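Local coordinates for oxidoreductase protein (Agrobacterium radiobacter, PDB 5UI9) that binds NAD and a small dihydroxy acid, and probably acts as an NAD-dependent oxidoreductase of the GFO/IDH/MocA family, at residues A[6-20]-A[62-75]. Sequence-based numbering, arbitrary orientation.
Sequences LKGALIGCGFFAVNQ and LFADGGFDFVDIAT. With NAD (nicotinamide-adenine-dinucleotide), chain C.
I11 and V71 meet on one face of the central parallel sheet of the Rossmann fold, where strands 6-11 and 70-73 run side by side. The strands are joined by a ladder in which A9 N binds F70 O, D72 N binds A9 O, I11 N binds D72 O and A74 N binds I11 O. From CB, the side chain of I11 divides: chi1 of -56° sets CG1 anti to the carbonyl carbon, on the L62 and V71 side, and CG2 anti to the backbone N, toward T75 and NAD. CG1 lies 3.6 Å from CD2 of L62, a residue of the helix preceding strand 70-73. Its tip, CD1, presses on V71 CG2 at a tight 3.4 Å and also reaches CE2 of the F63 ring. CG2 runs alongside T75 CG2 and touches the adenine of NAD at C2A. Further back on this face, A9 CB makes a CH-pi contact over the centre of the F68 ring, 3.8 Å from its centroid. On the opposite face, with L10 and D72, G8 CA lies over the F70 ring in another, 3.6 Å from the centroid. At the start of strand 6-11, D69 OD2 takes the amide of K7, while K7 O receives D69 N. Beyond I11, G12, G14 and A17 are consistent with a GxGxxA dinucleotide-binding loop; A17 CB meets A74 CB, and the amides of F15 and F16 bind NAD O2A and O2N. A water within hydrogen-bonding distance of A74 O and NAD O2N also takes the A17 amide. D72 OD2 is gripped by Q20 NE2 and W24 NE1, both of helix 17-26; Q20 NE2 arrives at 2.7 Å from above the carboxylate plane, and a second water bridges Q20 NE2, D72 OD1 and I73 O.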
ATOM      1  N   LEU A   6      19.318 -39.936  -3.844  1.00 52.36           N
ATOM      2  CA  LEU A   6      18.893 -39.419  -5.155  1.00 50.33           C
ATOM      3  C   LEU A   6      20.035 -38.659  -5.823  1.00 48.41           C
ATOM      4  O   LEU A   6      20.807 -37.982  -5.149  1.00 46.99           O
ATOM      5  CB  LEU A   6      17.658 -38.522  -5.045  1.00 50.00           C
ATOM      6  CG  LEU A   6      16.329 -39.185  -4.668  1.00 51.18           C
ATOM      7  CD1 LEU A   6      15.262 -38.119  -4.478  1.00 51.85           C
ATOM      8  CD2 LEU A   6      15.883 -40.192  -5.711  1.00 51.93           C
ATOM      9  N   LYS A   7      20.144 -38.799  -7.144  1.00 47.15           N
ATOM     10  CA  LYS A   7      21.229 -38.199  -7.927  1.00 49.50           C
ATOM     11  C   LYS A   7      20.642 -37.173  -8.879  1.00 45.55           C
ATOM     12  O   LYS A   7      19.800 -37.511  -9.707  1.00 46.02           O
ATOM     13  CB  LYS A   7      21.972 -39.276  -8.719  1.00 53.52           C
ATOM     14  CG  LYS A   7      22.803 -40.214  -7.847  1.00 60.10           C
ATOM     15  CD  LYS A   7      22.633 -41.690  -8.218  1.00 67.01           C
ATOM     16  CE  LYS A   7      23.288 -42.050  -9.546  1.00 69.72           C
ATOM     17  NZ  LYS A   7      24.772 -41.910  -9.525  1.00 72.27           N
ATOM     18  N   GLY A   8      21.083 -35.923  -8.760  1.00 42.02           N
ATOM     19  CA  GLY A   8      20.581 -34.842  -9.605  1.00 38.76           C
ATOM     20  C   GLY A   8      21.552 -34.440 -10.691  1.00 36.42           C
ATOM     21  O   GLY A   8      22.756 -34.658 -10.579  1.00 37.18           O
ATOM     22  N   ALA A   9      21.016 -33.870 -11.760  1.00 36.33           N
ATOM     23  CA  ALA A   9      21.818 -33.167 -12.755  1.00 34.84           C
ATOM     24  C   ALA A   9      21.351 -31.725 -12.752  1.00 34.51           C
ATOM     25  O   ALA A   9      20.154 -31.481 -12.833  1.00 33.98           O
ATOM     26  CB  ALA A   9      21.629 -33.778 -14.125  1.00 35.72           C
ATOM     27  N   LEU A  10      22.283 -30.780 -12.649  1.00 33.48           N
ATOM     28  CA  LEU A  10      21.943 -29.358 -12.684  1.00 33.71           C
ATOM     29  C   LEU A  10      22.330 -28.787 -14.048  1.00 34.12           C
ATOM     30  O   LEU A  10      23.442 -29.011 -14.525  1.00 35.98           O
ATOM     31  CB  LEU A  10      22.613 -28.601 -11.540  1.00 32.38           C
ATOM     32  CG  LEU A  10      22.300 -27.093 -11.478  1.00 32.70           C
ATOM     33  CD1 LEU A  10      22.085 -26.610 -10.052  1.00 32.08           C
ATOM     34  CD2 LEU A  10      23.388 -26.262 -12.157  1.00 33.47           C
ATOM     35  N   ILE A  11      21.399 -28.074 -14.671  1.00 34.62           N
ATOM     36  CA  ILE A  11      21.605 -27.452 -15.984  1.00 34.15           C
ATOM     37  C   ILE A  11      21.501 -25.937 -15.808  1.00 33.98           C
ATOM     38  O   ILE A  11      20.448 -25.429 -15.429  1.00 32.40           O
ATOM     39  CB  ILE A  11      20.542 -27.916 -17.001  1.00 35.78           C
ATOM     40  CG1 ILE A  11      20.535 -29.448 -17.124  1.00 37.11           C
ATOM     41  CG2 ILE A  11      20.776 -27.268 -18.370  1.00 35.86           C
ATOM     42  CD1 ILE A  11      19.320 -29.982 -17.850  1.00 38.68           C
ATOM     43  N   GLY A  12      22.595 -25.236 -16.101  1.00 34.02           N
ATOM     44  CA  GLY A  12      22.689 -23.783 -15.967  1.00 33.77           C
ATOM     45  C   GLY A  12      23.571 -23.451 -14.785  1.00 33.71           C
ATOM     46  O   GLY A  12      23.074 -23.203 -13.707  1.00 33.70           O
ATOM     47  N   CYS A  13      24.886 -23.463 -14.996  1.00 34.97           N
ATOM     48  CA  CYS A  13      25.873 -23.260 -13.928  1.00 35.51           C
ATOM     49  C   CYS A  13      26.219 -21.777 -13.749  1.00 35.83           C
ATOM     50  O   CYS A  13      27.396 -21.397 -13.737  1.00 35.86           O
ATOM     51  CB  CYS A  13      27.135 -24.080 -14.226  1.00 36.37           C
ATOM     52  SG  CYS A  13      26.861 -25.866 -14.192  1.00 37.87           S
ATOM     53  N   GLY A  14      25.189 -20.951 -13.585  1.00 32.84           N
ATOM     54  CA  GLY A  14      25.352 -19.501 -13.582  1.00 33.93           C
ATOM     55  C   GLY A  14      25.516 -18.903 -12.205  1.00 34.10           C
ATOM     56  O   GLY A  14      25.918 -19.584 -11.258  1.00 34.39           O
ATOM     57  N   PHE A  15      25.178 -17.621 -12.106  1.00 34.34           N
ATOM     58  CA  PHE A  15      25.291 -16.847 -10.872  1.00 34.10           C
ATOM     59  C   PHE A  15      24.541 -17.497  -9.708  1.00 33.32           C
ATOM     60  O   PHE A  15      25.141 -17.823  -8.677  1.00 32.95           O
ATOM     61  CB  PHE A  15      24.772 -15.424 -11.122  1.00 35.97           C
ATOM     62  CG  PHE A  15      24.590 -14.598  -9.875  1.00 36.76           C
ATOM     63  CD1 PHE A  15      25.692 -14.080  -9.198  1.00 38.25           C
ATOM     64  CD2 PHE A  15      23.313 -14.318  -9.387  1.00 37.04           C
ATOM     65  CE1 PHE A  15      25.521 -13.297  -8.055  1.00 38.11           C
ATOM     66  CE2 PHE A  15      23.140 -13.540  -8.248  1.00 37.05           C
ATOM     67  CZ  PHE A  15      24.245 -13.035  -7.579  1.00 37.32           C
ATOM     68  N   PHE A  16      23.239 -17.704  -9.882  1.00 31.97           N
ATOM     69  CA  PHE A  16      22.425 -18.236  -8.798  1.00 31.43           C
ATOM     70  C   PHE A  16      22.597 -19.734  -8.548  1.00 31.88           C
ATOM     71  O   PHE A  16      22.407 -20.191  -7.419  1.00 32.08           O
ATOM     72  CB  PHE A  16      20.942 -17.907  -8.984  1.00 30.74           C
ATOM     73  CG  PHE A  16      20.154 -18.022  -7.708  1.00 30.24           C
ATOM     74  CD1 PHE A  16      20.304 -17.070  -6.701  1.00 29.03           C
ATOM     75  CD2 PHE A  16      19.305 -19.099  -7.489  1.00 29.50           C
ATOM     76  CE1 PHE A  16      19.595 -17.174  -5.518  1.00 29.32           C
ATOM     77  CE2 PHE A  16      18.594 -19.211  -6.299  1.00 29.48           C
ATOM     78  CZ  PHE A  16      18.729 -18.240  -5.319  1.00 29.32           C
ATOM     79  N   ALA A  17      22.957 -20.491  -9.579  1.00 31.67           N
ATOM     80  CA  ALA A  17      23.144 -21.948  -9.439  1.00 33.34           C
ATOM     81  C   ALA A  17      24.219 -22.357  -8.432  1.00 33.38           C
ATOM     82  O   ALA A  17      24.150 -23.450  -7.886  1.00 32.05           O
ATOM     83  CB  ALA A  17      23.448 -22.579 -10.787  1.00 33.54           C
ATOM     84  N   VAL A  18      25.201 -21.486  -8.192  1.00 34.22           N
ATOM     85  CA  VAL A  18      26.227 -21.726  -7.167  1.00 34.73           C
ATOM     86  C   VAL A  18      25.566 -21.924  -5.795  1.00 34.05           C
ATOM     87  O   VAL A  18      26.000 -22.782  -5.026  1.00 34.53           O
ATOM     88  CB  VAL A  18      27.276 -20.580  -7.124  1.00 36.49           C
ATOM     89  CG1 VAL A  18      28.249 -20.752  -5.953  1.00 37.16           C
ATOM     90  CG2 VAL A  18      28.038 -20.501  -8.450  1.00 36.65           C
ATOM     91  N   ASN A  19      24.509 -21.151  -5.511  1.00 32.98           N
ATOM     92  CA  ASN A  19      23.726 -21.312  -4.275  1.00 32.84           C
ATOM     93  C   ASN A  19      22.989 -22.642  -4.255  1.00 32.47           C
ATOM     94  O   ASN A  19      22.922 -23.293  -3.222  1.00 31.39           O
ATOM     95  CB  ASN A  19      22.699 -20.191  -4.087  1.00 32.11           C
ATOM     96  CG  ASN A  19      23.336 -18.827  -3.972  1.00 31.83           C
ATOM     97  OD1 ASN A  19      24.144 -18.579  -3.080  1.00 30.72           O
ATOM     98  ND2 ASN A  19      22.975 -17.932  -4.882  1.00 31.85           N
ATOM     99  N   GLN A  20      22.418 -23.023  -5.394  1.00 32.32           N
ATOM    100  CA  GLN A  20      21.695 -24.289  -5.502  1.00 32.72           C
ATOM    101  C   GLN A  20      22.638 -25.482  -5.311  1.00 33.99           C
ATOM    102  O   GLN A  20      22.282 -26.444  -4.632  1.00 35.47           O
ATOM    103  CB  GLN A  20      20.920 -24.369  -6.826  1.00 32.69           C
ATOM    104  CG  GLN A  20      19.779 -23.362  -6.878  1.00 32.27           C
ATOM    105  CD  GLN A  20      18.995 -23.350  -8.173  1.00 31.35           C
ATOM    106  OE1 GLN A  20      18.584 -22.283  -8.631  1.00 32.52           O
ATOM    107  NE2 GLN A  20      18.759 -24.523  -8.757  1.00 29.94           N
ATOM    108  N   LEU A  62      23.566 -34.878 -22.045  1.00 39.91           N
ATOM    109  CA  LEU A  62      23.317 -35.196 -20.637  1.00 40.59           C
ATOM    110  C   LEU A  62      22.161 -36.185 -20.494  1.00 40.09           C
ATOM    111  O   LEU A  62      22.323 -37.239 -19.887  1.00 40.11           O
ATOM    112  CB  LEU A  62      23.034 -33.913 -19.838  1.00 39.89           C
ATOM    113  CG  LEU A  62      22.531 -34.021 -18.394  1.00 39.59           C
ATOM    114  CD1 LEU A  62      23.627 -34.530 -17.473  1.00 40.28           C
ATOM    115  CD2 LEU A  62      22.011 -32.671 -17.924  1.00 39.23           C
ATOM    116  N   PHE A  63      21.012 -35.844 -21.070  1.00 40.25           N
ATOM    117  CA  PHE A  63      19.836 -36.721 -21.014  1.00 41.26           C
ATOM    118  C   PHE A  63      20.044 -38.068 -21.720  1.00 42.81           C
ATOM    119  O   PHE A  63      19.542 -39.084 -21.251  1.00 43.29           O
ATOM    120  CB  PHE A  63      18.590 -36.015 -21.566  1.00 41.27           C
ATOM    121  CG  PHE A  63      17.965 -35.046 -20.601  1.00 41.41           C
ATOM    122  CD1 PHE A  63      17.305 -35.509 -19.466  1.00 40.96           C
ATOM    123  CD2 PHE A  63      18.031 -33.675 -20.817  1.00 40.77           C
ATOM    124  CE1 PHE A  63      16.725 -34.626 -18.573  1.00 39.82           C
ATOM    125  CE2 PHE A  63      17.450 -32.788 -19.924  1.00 40.70           C
ATOM    126  CZ  PHE A  63      16.801 -33.266 -18.798  1.00 40.57           C
ATOM    127  N   ALA A  64      20.781 -38.068 -22.830  1.00 43.02           N
ATOM    128  CA  ALA A  64      21.090 -39.301 -23.560  1.00 45.06           C
ATOM    129  C   ALA A  64      21.908 -40.278 -22.710  1.00 46.90           C
ATOM    130  O   ALA A  64      21.595 -41.465 -22.670  1.00 47.08           O
ATOM    131  CB  ALA A  64      21.819 -38.987 -24.855  1.00 44.92           C
ATOM    132  N   ASP A  65      22.939 -39.770 -22.033  1.00 48.07           N
ATOM    133  CA  ASP A  65      23.738 -40.576 -21.093  1.00 49.32           C
ATOM    134  C   ASP A  65      22.943 -40.983 -19.851  1.00 47.99           C
ATOM    135  O   ASP A  65      23.118 -42.090 -19.340  1.00 46.81           O
ATOM    136  CB  ASP A  65      25.008 -39.826 -20.644  1.00 50.54           C
ATOM    137  CG  ASP A  65      26.115 -39.837 -21.688  1.00 53.23           C
ATOM    138  OD1 ASP A  65      25.959 -40.451 -22.761  1.00 54.98           O
ATOM    139  OD2 ASP A  65      27.164 -39.220 -21.422  1.00 55.51           O
ATOM    140  N   GLY A  66      22.097 -40.079 -19.359  1.00 47.44           N
ATOM    141  CA  GLY A  66      21.259 -40.348 -18.194  1.00 46.35           C
ATOM    142  C   GLY A  66      22.078 -40.547 -16.931  1.00 45.80           C
ATOM    143  O   GLY A  66      23.117 -39.905 -16.744  1.00 45.63           O
ATOM    144  N   GLY A  67      21.617 -41.455 -16.076  1.00 44.98           N
ATOM    145  CA  GLY A  67      22.276 -41.745 -14.808  1.00 45.14           C
ATOM    146  C   GLY A  67      21.915 -40.787 -13.682  1.00 44.50           C
ATOM    147  O   GLY A  67      22.695 -40.631 -12.742  1.00 46.17           O
ATOM    148  N   PHE A  68      20.737 -40.160 -13.760  1.00 42.55           N
ATOM    149  CA  PHE A  68      20.253 -39.264 -12.699  1.00 41.91           C
ATOM    150  C   PHE A  68      18.741 -39.382 -12.484  1.00 41.08           C
ATOM    151  O   PHE A  68      17.986 -39.640 -13.422  1.00 41.79           O
ATOM    152  CB  PHE A  68      20.650 -37.801 -12.972  1.00 40.78           C
ATOM    153  CG  PHE A  68      20.425 -37.358 -14.386  1.00 40.75           C
ATOM    154  CD1 PHE A  68      21.423 -37.532 -15.345  1.00 41.22           C
ATOM    155  CD2 PHE A  68      19.225 -36.766 -14.762  1.00 40.18           C
ATOM    156  CE1 PHE A  68      21.219 -37.128 -16.656  1.00 41.34           C
ATOM    157  CE2 PHE A  68      19.013 -36.359 -16.073  1.00 41.22           C
ATOM    158  CZ  PHE A  68      20.014 -36.536 -17.020  1.00 41.94           C
ATOM    159  N   ASP A  69      18.323 -39.187 -11.235  1.00 38.90           N
ATOM    160  CA  ASP A  69      16.918 -39.322 -10.818  1.00 40.25           C
ATOM    161  C   ASP A  69      16.098 -38.032 -10.974  1.00 39.30           C
ATOM    162  O   ASP A  69      14.870 -38.078 -11.036  1.00 38.58           O
ATOM    163  CB  ASP A  69      16.854 -39.775  -9.355  1.00 41.11           C
ATOM    164  CG  ASP A  69      17.631 -41.052  -9.112  1.00 42.75           C
ATOM    165  OD1 ASP A  69      17.363 -42.042  -9.817  1.00 43.83           O
ATOM    166  OD2 ASP A  69      18.514 -41.055  -8.230  1.00 45.06           O
ATOM    167  N   PHE A  70      16.764 -36.883 -11.004  1.00 37.97           N
ATOM    168  CA  PHE A  70      16.064 -35.626 -11.255  1.00 37.55           C
ATOM    169  C   PHE A  70      16.956 -34.595 -11.908  1.00 37.30           C
ATOM    170  O   PHE A  70      18.187 -34.734 -11.936  1.00 38.58           O
ATOM    171  CB  PHE A  70      15.464 -35.070  -9.964  1.00 37.06           C
ATOM    172  CG  PHE A  70      16.485 -34.602  -8.968  1.00 37.85           C
ATOM    173  CD1 PHE A  70      17.007 -35.478  -8.026  1.00 38.11           C
ATOM    174  CD2 PHE A  70      16.911 -33.270  -8.956  1.00 37.72           C
ATOM    175  CE1 PHE A  70      17.944 -35.049  -7.098  1.00 39.46           C
ATOM    176  CE2 PHE A  70      17.846 -32.832  -8.028  1.00 38.12           C
ATOM    177  CZ  PHE A  70      18.361 -33.720  -7.095  1.00 38.97           C
ATOM    178  N   VAL A  71      16.316 -33.559 -12.434  1.00 36.39           N
ATOM    179  CA  VAL A  71      17.017 -32.475 -13.091  1.00 36.11           C
ATOM    180  C   VAL A  71      16.659 -31.148 -12.411  1.00 35.18           C
ATOM    181  O   VAL A  71      15.500 -30.916 -12.066  1.00 34.15           O
ATOM    182  CB  VAL A  71      16.750 -32.476 -14.622  1.00 38.07           C
ATOM    183  CG1 VAL A  71      15.293 -32.173 -14.967  1.00 38.18           C
ATOM    184  CG2 VAL A  71      17.680 -31.503 -15.324  1.00 39.84           C
ATOM    185  N   ASP A  72      17.678 -30.315 -12.187  1.00 34.49           N
ATOM    186  CA  ASP A  72      17.532 -28.980 -11.620  1.00 33.60           C
ATOM    187  C   ASP A  72      17.902 -27.954 -12.696  1.00 34.00           C
ATOM    188  O   ASP A  72      19.073 -27.780 -13.036  1.00 33.94           O
ATOM    189  CB  ASP A  72      18.426 -28.834 -10.380  1.00 33.53           C
ATOM    190  CG  ASP A  72      18.047 -27.634  -9.498  1.00 33.55           C
ATOM    191  OD1 ASP A  72      16.926 -27.086  -9.623  1.00 32.43           O
ATOM    192  OD2 ASP A  72      18.885 -27.250  -8.657  1.00 31.63           O
ATOM    193  N   ILE A  73      16.889 -27.283 -13.235  1.00 32.61           N
ATOM    194  CA  ILE A  73      17.080 -26.325 -14.320  1.00 31.62           C
ATOM    195  C   ILE A  73      17.240 -24.924 -13.723  1.00 32.27           C
ATOM    196  O   ILE A  73      16.266 -24.328 -13.244  1.00 31.54           O
ATOM    197  CB  ILE A  73      15.902 -26.391 -15.317  1.00 31.11           C
ATOM    198  CG1 ILE A  73      15.816 -27.798 -15.940  1.00 31.13           C
ATOM    199  CG2 ILE A  73      16.052 -25.340 -16.409  1.00 31.04           C
ATOM    200  CD1 ILE A  73      14.432 -28.183 -16.420  1.00 31.33           C
ATOM    201  N   ALA A  74      18.479 -24.426 -13.740  1.00 32.69           N
ATOM    202  CA  ALA A  74      18.818 -23.088 -13.241  1.00 32.55           C
ATOM    203  C   ALA A  74      19.278 -22.129 -14.345  1.00 33.01           C
ATOM    204  O   ALA A  74      20.019 -21.169 -14.079  1.00 33.18           O
ATOM    205  CB  ALA A  74      19.881 -23.200 -12.164  1.00 33.23           C
ATOM    206  N   THR A  75      18.834 -22.369 -15.577  1.00 33.11           N
ATOM    207  CA  THR A  75      19.125 -21.460 -16.683  1.00 33.94           C
ATOM    208  C   THR A  75      18.178 -20.264 -16.625  1.00 33.38           C
ATOM    209  O   THR A  75      17.225 -20.252 -15.850  1.00 31.66           O
ATOM    210  CB  THR A  75      18.949 -22.132 -18.062  1.00 34.59           C
ATOM    211  OG1 THR A  75      17.580 -22.504 -18.253  1.00 34.93           O
ATOM    212  CG2 THR A  75      19.835 -23.359 -18.194  1.00 35.72           C
TER
HETATM  213  PA  NAD C 401      23.035 -16.574 -15.415  1.00 34.28           P
HETATM  214  O1A NAD C 401      22.996 -15.998 -16.814  1.00 33.91           O
HETATM  215  O2A NAD C 401      24.077 -16.109 -14.436  1.00 29.96           O
HETATM  216  O5B NAD C 401      23.142 -18.166 -15.531  1.00 34.76           O
HETATM  217  C5B NAD C 401      22.501 -18.913 -16.557  1.00 36.37           C
HETATM  218  C4B NAD C 401      23.476 -19.992 -17.001  1.00 35.62           C
HETATM  219  O4B NAD C 401      22.779 -20.941 -17.801  1.00 36.73           O
HETATM  220  C3B NAD C 401      24.612 -19.443 -17.851  1.00 36.61           C
HETATM  221  O3B NAD C 401      25.864 -19.909 -17.328  1.00 37.01           O
HETATM  222  C2B NAD C 401      24.347 -19.962 -19.256  1.00 37.14           C
HETATM  223  O2B NAD C 401      25.558 -20.265 -19.948  1.00 36.63           O
HETATM  224  C1B NAD C 401      23.520 -21.209 -18.991  1.00 38.09           C
HETATM  225  N9A NAD C 401      22.544 -21.621 -20.026  1.00 39.45           N
HETATM  226  C8A NAD C 401      21.601 -20.866 -20.624  1.00 38.97           C
HETATM  227  N7A NAD C 401      20.875 -21.623 -21.488  1.00 38.49           N
HETATM  228  C5A NAD C 401      21.343 -22.884 -21.434  1.00 39.04           C
HETATM  229  C6A NAD C 401      21.040 -24.189 -22.080  1.00 38.04           C
HETATM  230  N6A NAD C 401      20.053 -24.310 -22.994  1.00 38.01           N
HETATM  231  N1A NAD C 401      21.783 -25.262 -21.720  1.00 37.78           N
HETATM  232  C2A NAD C 401      22.780 -25.182 -20.814  1.00 36.38           C
HETATM  233  N3A NAD C 401      23.105 -24.031 -20.194  1.00 36.24           N
HETATM  234  C4A NAD C 401      22.437 -22.876 -20.456  1.00 38.31           C
HETATM  235  O3  NAD C 401      21.575 -16.399 -14.765  1.00 33.01           O
HETATM  236  PN  NAD C 401      21.299 -16.351 -13.175  1.00 31.79           P
HETATM  237  O1N NAD C 401      21.499 -14.949 -12.658  1.00 33.07           O
HETATM  238  O2N NAD C 401      22.027 -17.490 -12.506  1.00 37.16           O
HETATM  239  O5D NAD C 401      19.725 -16.625 -13.194  1.00 29.76           O
HETATM  240  C5D NAD C 401      19.225 -17.856 -13.699  1.00 29.79           C
HETATM  241  C4D NAD C 401      17.772 -17.982 -13.286  1.00 29.73           C
HETATM  242  O4D NAD C 401      17.704 -17.973 -11.856  1.00 32.39           O
HETATM  243  C3D NAD C 401      16.927 -16.824 -13.796  1.00 30.53           C
HETATM  244  O3D NAD C 401      15.726 -17.323 -14.395  1.00 29.42           O
HETATM  245  C2D NAD C 401      16.632 -15.990 -12.561  1.00 31.52           C
HETATM  246  O2D NAD C 401      15.335 -15.393 -12.582  1.00 30.72           O
HETATM  247  C1D NAD C 401      16.741 -17.011 -11.429  1.00 31.73           C
HETATM  248  N1N NAD C 401      17.106 -16.469 -10.107  1.00 31.52           N
HETATM  249  C2N NAD C 401      16.388 -16.902  -9.055  1.00 29.68           C
HETATM  250  C3N NAD C 401      16.636 -16.470  -7.762  1.00 31.66           C
HETATM  251  C7N NAD C 401      15.780 -17.007  -6.648  1.00 34.18           C
HETATM  252  O7N NAD C 401      15.371 -18.163  -6.715  1.00 33.59           O
HETATM  253  N7N NAD C 401      15.474 -16.234  -5.603  1.00 31.85           N
HETATM  254  C4N NAD C 401      17.669 -15.553  -7.554  1.00 32.63           C
HETATM  255  C5N NAD C 401      18.415 -15.112  -8.649  1.00 32.74           C
HETATM  256  C6N NAD C 401      18.120 -15.592  -9.926  1.00 30.17           C
HETATM  257  O   HOH W   1      22.329 -20.179 -12.772  1.00 33.48           O
HETATM  258  O   HOH W   2      16.058 -24.702 -10.415  1.00 27.72           O